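Local coordinates for protein alanine racemase, biosynthetic (Pseudomonas aeruginosa PAO1, PDB 6A2F) that belongs to the alanine racemase family, pairing a TIM-barrel-type N-terminal domain with a largely beta C-terminal domain and carrying a covalently attached pyridoxal phosphate, at residues T7-L10 with S11-R14; R139-H142 with A143-R146; G341-L344 with L345-T349. All coordinates share one frame; numbering follows the deposited sequence.

Contact 1: residues T7-L10 with S11-R14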
ATOM      1  N   THR A   7     -12.221  -4.165  10.018  1.00 11.07           N
ATOM      2  CA  THR A   7     -13.621  -3.947  10.354  1.00 11.00           C
ATOM      3  C   THR A   7     -13.949  -2.474  10.151  1.00 10.89           C
ATOM      4  O   THR A   7     -13.304  -1.594  10.737  1.00 10.88           O
ATOM      5  CB  THR A   7     -13.925  -4.399  11.800  1.00 11.05           C
ATOM      6  OG1 THR A   7     -13.635  -5.795  11.923  1.00 11.09           O
ATOM      7  CG2 THR A   7     -15.390  -4.163  12.166  1.00 10.96           C
ATOM      8  N   VAL A   8     -14.945  -2.223   9.307  1.00 10.70           N
ATOM      9  CA  VAL A   8     -15.360  -0.869   8.969  1.00 10.58           C
ATOM     10  C   VAL A   8     -16.715  -0.550   9.605  1.00 10.69           C
ATOM     11  O   VAL A   8     -17.707  -1.266   9.396  1.00 10.62           O
ATOM     12  CB  VAL A   8     -15.411  -0.652   7.440  1.00 10.49           C
ATOM     13  CG1 VAL A   8     -15.786   0.785   7.103  1.00 10.45           C
ATOM     14  CG2 VAL A   8     -14.081  -1.012   6.797  1.00 10.44           C
ATOM     15  N   ASP A   9     -16.740   0.521  10.395  1.00 10.81           N
ATOM     16  CA  ASP A   9     -17.970   1.008  11.012  1.00 10.86           C
ATOM     17  C   ASP A   9     -18.628   2.050  10.109  1.00 10.87           C
ATOM     18  O   ASP A   9     -18.258   3.231  10.124  1.00 10.89           O
ATOM     19  CB  ASP A   9     -17.685   1.583  12.406  1.00 10.94           C
ATOM     20  CG  ASP A   9     -18.954   1.938  13.171  1.00 11.07           C
ATOM     21  OD1 ASP A   9     -20.053   1.947  12.573  1.00 11.20           O
ATOM     22  OD2 ASP A   9     -18.855   2.209  14.383  1.00 11.11           O
ATOM     23  N   LEU A  10     -19.614   1.602   9.334  1.00 10.93           N
ATOM     24  CA  LEU A  10     -20.302   2.461   8.371  1.00 10.89           C
ATOM     25  C   LEU A  10     -21.123   3.570   9.030  1.00 10.93           C
ATOM     26  O   LEU A  10     -21.218   4.676   8.500  1.00 11.04           O
ATOM     27  CB  LEU A  10     -21.172   1.634   7.422  1.00 10.83           C
ATOM     28  CG  LEU A  10     -20.446   0.704   6.437  1.00 10.87           C
ATOM     29  CD1 LEU A  10     -21.433  -0.240   5.766  1.00 10.74           C
ATOM     30  CD2 LEU A  10     -19.641   1.472   5.395  1.00 10.78           C
ATOM     31  N   SER A  11     -21.696   3.282  10.193  1.00 11.01           N
ATOM     32  CA  SER A  11     -22.505   4.274  10.901  1.00 11.06           C
ATOM     33  C   SER A  11     -21.648   5.348  11.588  1.00 11.00           C
ATOM     34  O   SER A  11     -22.142   6.439  11.889  1.00 11.07           O
ATOM     35  CB  SER A  11     -23.460   3.598  11.889  1.00 11.13           C
ATOM     36  OG  SER A  11     -22.757   3.149  13.024  1.00 11.40           O
ATOM     37  N   ALA A  12     -20.371   5.048  11.823  1.00 10.85           N
ATOM     38  CA  ALA A  12     -19.416   6.079  12.237  1.00 10.76           C
ATOM     39  C   ALA A  12     -19.167   7.081  11.099  1.00 10.76           C
ATOM     40  O   ALA A  12     -19.033   8.282  11.339  1.00 10.76           O
ATOM     41  CB  ALA A  12     -18.110   5.457  12.708  1.00 10.66           C
ATOM     42  N   ILE A  13     -19.112   6.578   9.865  1.00 10.73           N
ATOM     43  CA  ILE A  13     -18.954   7.426   8.680  1.00 10.65           C
ATOM     44  C   ILE A  13     -20.178   8.333   8.507  1.00 10.71           C
ATOM     45  O   ILE A  13     -20.033   9.526   8.227  1.00 10.72           O
ATOM     46  CB  ILE A  13     -18.680   6.589   7.407  1.00 10.60           C
ATOM     47  CG1 ILE A  13     -17.309   5.913   7.513  1.00 10.58           C
ATOM     48  CG2 ILE A  13     -18.758   7.452   6.148  1.00 10.52           C
ATOM     49  CD1 ILE A  13     -17.067   4.797   6.517  1.00 10.52           C
ATOM     50  N   ARG A  14     -21.374   7.769   8.691  1.00 10.65           N
ATOM     51  CA  ARG A  14     -22.615   8.555   8.671  1.00 10.72           C
ATOM     52  C   ARG A  14     -22.573   9.664   9.725  1.00 10.77           C
ATOM     53  O   ARG A  14     -22.931  10.806   9.440  1.00 10.73           O
ATOM     54  CB  ARG A  14     -23.849   7.665   8.885  1.00 10.62           C
ATOM     55  CG  ARG A  14     -24.117   6.669   7.765  1.00 10.58           C
ATOM     56  CD  ARG A  14     -25.467   5.983   7.922  1.00 10.47           C
ATOM     57  NE  ARG A  14     -26.568   6.835   7.484  1.00 10.47           N
ATOM     58  CZ  ARG A  14     -27.855   6.492   7.507  1.00 10.51           C
ATOM     59  NH1 ARG A  14     -28.231   5.301   7.957  1.00 10.56           N
ATOM     60  NH2 ARG A  14     -28.775   7.348   7.081  1.00 10.39           N
TER
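Asp9 is the N-cap of helix 10-22 and accepts from N-H groups of the first turn, those of Ser11 and Ala12, just after strand 4-8. Its carboxylate swings across the opening turn with CG anti to the backbone N (chi1 -172°), which brings OD1 over Ser11 and Ala12. The strongest of the three approaches to OD1 comes from a side chain: Ser11 OG donates to the syn lone pair of Asp9 OD1 at 3.0 Å. The same oxygen also accepts two weak capping bonds, from Ser11 N and from Ala12 N, each 3.2 Å from Asp9 OD1. Three donors, two of them weakly bound, would help to fix the rotation of the carboxylate and probably favour its charged form. The methyl CB of Ala12 packs against the carboxylate carbon, 3.6 Å from Asp9 CG. Beneath the polar turn, Ile13 CD1 bridges strand and helix, lying 4.3 Å from Val8 CG1 and 4.4 Å from Leu10 CD2. Ile13 and Leu10 also rest on helix 42-48, and Val8 and Leu10 on Tyr356 of strand 354-356, so the strand-to-helix joint is packed from several elements. The exposed Arg14 turns its guanidinium to a salt bridge with Asp52. Regular helical bonding is established at its backbone, where Arg14 N donates to Leu10 O at 3.1 Å with an N-H...O angle of 160°.

Contact 2: residues R139-H142 with A143-R146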
ATOM      1  N   ARG A 139     -10.326  33.799 -15.463  1.00 15.98           N
ATOM      2  CA  ARG A 139     -11.247  34.839 -15.936  1.00 15.82           C
ATOM      3  C   ARG A 139     -11.503  34.654 -17.433  1.00 15.57           C
ATOM      4  O   ARG A 139     -12.648  34.703 -17.878  1.00 15.50           O
ATOM      5  CB  ARG A 139     -10.712  36.245 -15.630  1.00 15.98           C
ATOM      6  CG  ARG A 139     -10.280  36.431 -14.180  1.00 16.41           C
ATOM      7  CD  ARG A 139      -9.921  37.865 -13.831  1.00 16.41           C
ATOM      8  NE  ARG A 139     -11.076  38.558 -13.277  1.00 16.68           N
ATOM      9  CZ  ARG A 139     -11.285  38.763 -11.981  1.00 16.91           C
ATOM     10  NH1 ARG A 139     -10.411  38.349 -11.075  1.00 17.13           N
ATOM     11  NH2 ARG A 139     -12.376  39.396 -11.594  1.00 17.31           N
ATOM     12  N   ALA A 140     -10.433  34.403 -18.188  1.00 15.27           N
ATOM     13  CA  ALA A 140     -10.534  34.147 -19.625  1.00 15.19           C
ATOM     14  C   ALA A 140     -11.443  32.955 -19.933  1.00 15.14           C
ATOM     15  O   ALA A 140     -12.313  33.038 -20.806  1.00 15.23           O
ATOM     16  CB  ALA A 140      -9.154  33.938 -20.226  1.00 15.19           C
ATOM     17  N   TRP A 141     -11.246  31.856 -19.204  1.00 14.92           N
ATOM     18  CA  TRP A 141     -12.066  30.657 -19.383  1.00 14.46           C
ATOM     19  C   TRP A 141     -13.507  30.861 -18.925  1.00 14.38           C
ATOM     20  O   TRP A 141     -14.428  30.285 -19.507  1.00 14.32           O
ATOM     21  CB  TRP A 141     -11.420  29.438 -18.722  1.00 14.22           C
ATOM     22  CG  TRP A 141     -10.367  28.850 -19.590  1.00 14.18           C
ATOM     23  CD1 TRP A 141      -9.030  29.122 -19.557  1.00 14.14           C
ATOM     24  CD2 TRP A 141     -10.561  27.921 -20.663  1.00 14.05           C
ATOM     25  NE1 TRP A 141      -8.377  28.409 -20.533  1.00 14.05           N
ATOM     26  CE2 TRP A 141      -9.293  27.665 -21.227  1.00 14.09           C
ATOM     27  CE3 TRP A 141     -11.682  27.278 -21.198  1.00 14.01           C
ATOM     28  CZ2 TRP A 141      -9.112  26.789 -22.301  1.00 14.16           C
ATOM     29  CZ3 TRP A 141     -11.506  26.405 -22.264  1.00 14.21           C
ATOM     30  CH2 TRP A 141     -10.226  26.170 -22.804  1.00 14.30           C
ATOM     31  N   HIS A 142     -13.703  31.690 -17.899  1.00 14.27           N
ATOM     32  CA  HIS A 142     -15.051  32.053 -17.474  1.00 14.34           C
ATOM     33  C   HIS A 142     -15.794  32.755 -18.614  1.00 14.55           C
ATOM     34  O   HIS A 142     -16.935  32.404 -18.921  1.00 14.44           O
ATOM     35  CB  HIS A 142     -15.043  32.925 -16.215  1.00 14.05           C
ATOM     36  CG  HIS A 142     -16.415  33.262 -15.715  1.00 14.05           C
ATOM     37  ND1 HIS A 142     -17.139  34.334 -16.193  1.00 13.96           N
ATOM     38  CD2 HIS A 142     -17.204  32.653 -14.799  1.00 14.04           C
ATOM     39  CE1 HIS A 142     -18.312  34.375 -15.584  1.00 14.05           C
ATOM     40  NE2 HIS A 142     -18.377  33.365 -14.734  1.00 14.03           N
ATOM     41  N   ALA A 143     -15.126  33.728 -19.240  1.00 14.68           N
ATOM     42  CA  ALA A 143     -15.665  34.460 -20.394  1.00 15.01           C
ATOM     43  C   ALA A 143     -16.059  33.539 -21.555  1.00 15.22           C
ATOM     44  O   ALA A 143     -17.063  33.779 -22.226  1.00 15.33           O
ATOM     45  CB  ALA A 143     -14.672  35.516 -20.867  1.00 14.63           C
ATOM     46  N   ARG A 144     -15.275  32.490 -21.780  1.00 15.53           N
ATOM     47  CA  ARG A 144     -15.561  31.539 -22.847  1.00 15.96           C
ATOM     48  C   ARG A 144     -16.745  30.640 -22.495  1.00 15.48           C
ATOM     49  O   ARG A 144     -17.576  30.335 -23.352  1.00 15.47           O
ATOM     50  CB  ARG A 144     -14.322  30.689 -23.164  1.00 16.89           C
ATOM     51  CG  ARG A 144     -14.272  30.145 -24.593  1.00 18.19           C
ATOM     52  CD  ARG A 144     -12.874  29.642 -24.974  1.00 19.20           C
ATOM     53  NE  ARG A 144     -11.812  30.359 -24.256  1.00 19.57           N
ATOM     54  CZ  ARG A 144     -10.505  30.161 -24.412  1.00 20.10           C
ATOM     55  NH1 ARG A 144     -10.047  29.266 -25.284  1.00 20.22           N
ATOM     56  NH2 ARG A 144      -9.647  30.879 -23.689  1.00 20.26           N
ATOM     57  N   LEU A 145     -16.830  30.241 -21.226  1.00 14.89           N
ATOM     58  CA  LEU A 145     -17.715  29.145 -20.821  1.00 14.31           C
ATOM     59  C   LEU A 145     -19.065  29.537 -20.223  1.00 13.88           C
ATOM     60  O   LEU A 145     -19.965  28.701 -20.170  1.00 13.95           O
ATOM     61  CB  LEU A 145     -16.984  28.190 -19.865  1.00 14.20           C
ATOM     62  CG  LEU A 145     -15.838  27.367 -20.459  1.00 14.30           C
ATOM     63  CD1 LEU A 145     -15.046  26.679 -19.354  1.00 14.49           C
ATOM     64  CD2 LEU A 145     -16.352  26.343 -21.462  1.00 14.14           C
ATOM     65  N   ARG A 146     -19.207  30.787 -19.781  1.00 13.42           N
ATOM     66  CA  ARG A 146     -20.406  31.214 -19.045  1.00 13.22           C
ATOM     67  C   ARG A 146     -21.737  30.978 -19.775  1.00 13.22           C
ATOM     68  O   ARG A 146     -22.731  30.617 -19.138  1.00 13.22           O
ATOM     69  CB  ARG A 146     -20.286  32.672 -18.571  1.00 13.11           C
ATOM     70  CG  ARG A 146     -21.506  33.227 -17.823  1.00 12.97           C
ATOM     71  CD  ARG A 146     -21.736  32.593 -16.452  1.00 12.78           C
ATOM     72  NE  ARG A 146     -22.562  31.382 -16.507  1.00 12.62           N
ATOM     73  CZ  ARG A 146     -22.945  30.676 -15.441  1.00 12.45           C
ATOM     74  NH1 ARG A 146     -22.587  31.046 -14.214  1.00 12.33           N
ATOM     75  NH2 ARG A 146     -23.694  29.593 -15.600  1.00 12.21           N
TER
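Arg144 and Trp141 form a cation-pi stack one turn apart on helix 135-145, the crossover helix of the beta-alpha-beta unit that runs from strand 118-123 to strand 151-157 in the barrel domain. The arginine begins with Arg144 CB lying 3.7 Å from Trp141 O, close against the helix backbone. CG, roughly anti to the backbone N (chi1 -154°), sends the chain back toward the start of the helix and the indole, and the tight bend at chi3 (-29°) then folds the end over the ring. There the guanidinium lies flat on the indole, the two planes only 10° apart. Arg144 CZ sits 4.1 Å from the centroid of the six-membered ring of Trp141 and almost on its normal. Of the two terminal nitrogens, Arg144 NH1 approaches Trp141 CH2 to 4.0 Å, while Arg144 NH2 stands almost straight above Trp141 CE2, 4.1 Å away. Glu107 adds only a long, weak ion pair to NH1. At the edge of the same ring, near its plane, Leu145 CD1 meets Trp141 CE3 at 3.9 Å, and both side chains press on Leu110 of helix 103-112 and Leu122 of strand 118-123. A second pairing is made by His142 and Arg146, which run side by side in the same direction. Arg146 CB lies over a face of the imidazole, and Arg146 CD passes 3.9 Å from His142 NE2. Their polar ends are held elsewhere: His142 NE2 and Arg146 NH1 both bond Asp185 O, and Arg146 NH2 makes a salt bridge with Asp187. Arg146 N donates to His142 O at 2.9 Å.

Contact 3: residues G341-L344 with L345-T349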
ATOM      1  N   GLY A 341      -2.515   9.521   8.725  1.00 11.08           N
ATOM      2  CA  GLY A 341      -3.613   8.548   8.647  1.00 10.88           C
ATOM      3  C   GLY A 341      -4.068   8.238   7.229  1.00 10.79           C
ATOM      4  O   GLY A 341      -4.374   7.088   6.908  1.00 10.69           O
ATOM      5  N   TYR A 342      -4.104   9.268   6.382  1.00 10.76           N
ATOM      6  CA  TYR A 342      -4.409   9.105   4.962  1.00 10.71           C
ATOM      7  C   TYR A 342      -3.733   7.862   4.380  1.00 10.69           C
ATOM      8  O   TYR A 342      -4.392   7.012   3.786  1.00 10.77           O
ATOM      9  CB  TYR A 342      -3.920  10.307   4.155  1.00 10.64           C
ATOM     10  CG  TYR A 342      -4.552  11.655   4.432  1.00 10.60           C
ATOM     11  CD1 TYR A 342      -5.766  12.014   3.852  1.00 10.55           C
ATOM     12  CD2 TYR A 342      -3.891  12.604   5.211  1.00 10.62           C
ATOM     13  CE1 TYR A 342      -6.323  13.264   4.079  1.00 10.54           C
ATOM     14  CE2 TYR A 342      -4.437  13.855   5.443  1.00 10.55           C
ATOM     15  CZ  TYR A 342      -5.652  14.182   4.878  1.00 10.58           C
ATOM     16  OH  TYR A 342      -6.193  15.430   5.110  1.00 10.59           O
ATOM     17  N   GLU A 343      -2.416   7.770   4.553  1.00 10.71           N
ATOM     18  CA  GLU A 343      -1.622   6.727   3.911  1.00 10.70           C
ATOM     19  C   GLU A 343      -1.936   5.342   4.451  1.00 10.72           C
ATOM     20  O   GLU A 343      -2.125   4.403   3.674  1.00 10.76           O
ATOM     21  CB  GLU A 343      -0.119   7.016   4.007  1.00 10.75           C
ATOM     22  CG  GLU A 343       0.711   6.033   3.189  1.00 10.87           C
ATOM     23  CD  GLU A 343       2.201   6.340   3.138  1.00 10.97           C
ATOM     24  OE1 GLU A 343       2.758   6.882   4.121  1.00 11.08           O
ATOM     25  OE2 GLU A 343       2.822   6.016   2.101  1.00 10.95           O
ATOM     26  N   LEU A 344      -1.998   5.219   5.775  1.00 10.68           N
ATOM     27  CA  LEU A 344      -2.274   3.938   6.416  1.00 10.66           C
ATOM     28  C   LEU A 344      -3.643   3.395   6.020  1.00 10.73           C
ATOM     29  O   LEU A 344      -3.763   2.219   5.680  1.00 10.76           O
ATOM     30  CB  LEU A 344      -2.149   4.050   7.935  1.00 10.67           C
ATOM     31  CG  LEU A 344      -0.770   3.819   8.576  1.00 10.74           C
ATOM     32  CD1 LEU A 344       0.303   4.726   7.990  1.00 10.69           C
ATOM     33  CD2 LEU A 344      -0.855   4.012  10.087  1.00 10.74           C
ATOM     34  N   LEU A 345      -4.657   4.261   6.045  1.00 10.72           N
ATOM     35  CA  LEU A 345      -6.030   3.880   5.713  1.00 10.78           C
ATOM     36  C   LEU A 345      -6.201   3.487   4.245  1.00 10.71           C
ATOM     37  O   LEU A 345      -6.751   2.426   3.941  1.00 10.64           O
ATOM     38  CB  LEU A 345      -7.020   5.003   6.075  1.00 10.89           C
ATOM     39  CG  LEU A 345      -7.269   5.345   7.550  1.00 10.92           C
ATOM     40  CD1 LEU A 345      -8.188   6.552   7.667  1.00 10.89           C
ATOM     41  CD2 LEU A 345      -7.854   4.160   8.307  1.00 11.00           C
ATOM     42  N   SER A 346      -5.717   4.334   3.338  1.00 10.63           N
ATOM     43  CA  SER A 346      -5.959   4.124   1.910  1.00 10.63           C
ATOM     44  C   SER A 346      -5.082   3.042   1.277  1.00 10.67           C
ATOM     45  O   SER A 346      -5.318   2.651   0.134  1.00 10.69           O
ATOM     46  CB  SER A 346      -5.845   5.437   1.134  1.00 10.50           C
ATOM     47  OG  SER A 346      -4.503   5.853   1.059  1.00 10.50           O
ATOM     48  N   LYS A 347      -4.088   2.553   2.018  1.00 10.76           N
ATOM     49  CA  LYS A 347      -3.186   1.523   1.495  1.00 10.90           C
ATOM     50  C   LYS A 347      -3.392   0.115   2.059  1.00 10.97           C
ATOM     51  O   LYS A 347      -2.607  -0.797   1.770  1.00 11.00           O
ATOM     52  CB  LYS A 347      -1.725   1.943   1.621  1.00 10.88           C
ATOM     53  CG  LYS A 347      -1.274   2.808   0.468  1.00 11.08           C
ATOM     54  CD  LYS A 347       0.201   2.609   0.180  1.00 11.32           C
ATOM     55  CE  LYS A 347       1.022   3.781   0.675  1.00 11.25           C
ATOM     56  NZ  LYS A 347       2.341   3.820  -0.011  1.00 11.41           N
ATOM     57  N   VAL A 348      -4.441  -0.058   2.857  1.00 10.89           N
ATOM     58  CA  VAL A 348      -4.850  -1.393   3.279  1.00 11.05           C
ATOM     59  C   VAL A 348      -5.227  -2.187   2.017  1.00 11.25           C
ATOM     60  O   VAL A 348      -6.173  -1.837   1.303  1.00 11.32           O
ATOM     61  CB  VAL A 348      -6.002  -1.331   4.308  1.00 10.91           C
ATOM     62  CG1 VAL A 348      -6.466  -2.727   4.683  1.00 10.79           C
ATOM     63  CG2 VAL A 348      -5.565  -0.561   5.547  1.00 10.70           C
ATOM     64  N   THR A 349      -4.463  -3.239   1.740  1.00 11.54           N
ATOM     65  CA  THR A 349      -4.508  -3.920   0.434  1.00 11.76           C
ATOM     66  C   THR A 349      -5.689  -4.874   0.265  1.00 11.96           C
ATOM     67  O   THR A 349      -6.346  -5.242   1.240  1.00 11.87           O
ATOM     68  CB  THR A 349      -3.204  -4.695   0.159  1.00 11.65           C
ATOM     69  OG1 THR A 349      -2.955  -5.601   1.242  1.00 11.61           O
ATOM     70  CG2 THR A 349      -2.025  -3.737   0.008  1.00 11.53           C
TER
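The carbonyl oxygen of Tyr342 is gripped twice by one residue, Ser346, in the final turn of helix 341-346. Ser346 N gives the usual helical bond, 3.0 Å from Tyr342 O, and Ser346 OG donates to that same Tyr342 O, also at 3.0 Å. The two reach it from opposite faces of the carbonyl plane, the hydroxyl standing well above that plane and off the lone pairs. With chi1 near 72°, the buried serine hydroxyl turns back onto its own helix. One residue on, helical geometry lapses, and Lys347 N makes only a weak bond to Glu343 O. The side chains of this pair also meet: the extended Glu343 and twice-bent Lys347 form a salt bridge, Lys347 NZ to Glu343 OE2 at 3.1 Å, whose hydrogen bond is weak. Glu343 OE1 also bonds Thr339 OG1, while on the second subunit Arg279 N donates to Glu343 OE2 and Tyr277 O accepts from Lys347 NZ. Tyr342, which lines the D-lysine pocket, hydrogen bonds through OH to phosphate oxygen OP2 of the modified residue at position 34. The short helix thus lies at the subunit interface, with Leu344 on helix 330-336 and Leu345 between that helix and strand 234-246.

Overall arrangement
All three contacts involve helices, but they share no helix or strand. Contact 1 marks the start of a helix, contact 2 lies toward the C-terminal end of one, and contact 3 runs from a short helix into the loop beyond. Contacts 1 and 2, both in the N-terminal domain with centres about 42 Å apart, are partly buried and each carry exposed residues; contact 3, in the C-terminal domain about 16 Å from contact 1 between centres, is buried and has none. Chemistry follows place: a carboxylate capping a strand-to-helix joint, a flat cation-pi stack on an outlying crossover helix, and a salt bridge with further partners on the second subunit, on the helix whose Tyr342 reaches the cofactor.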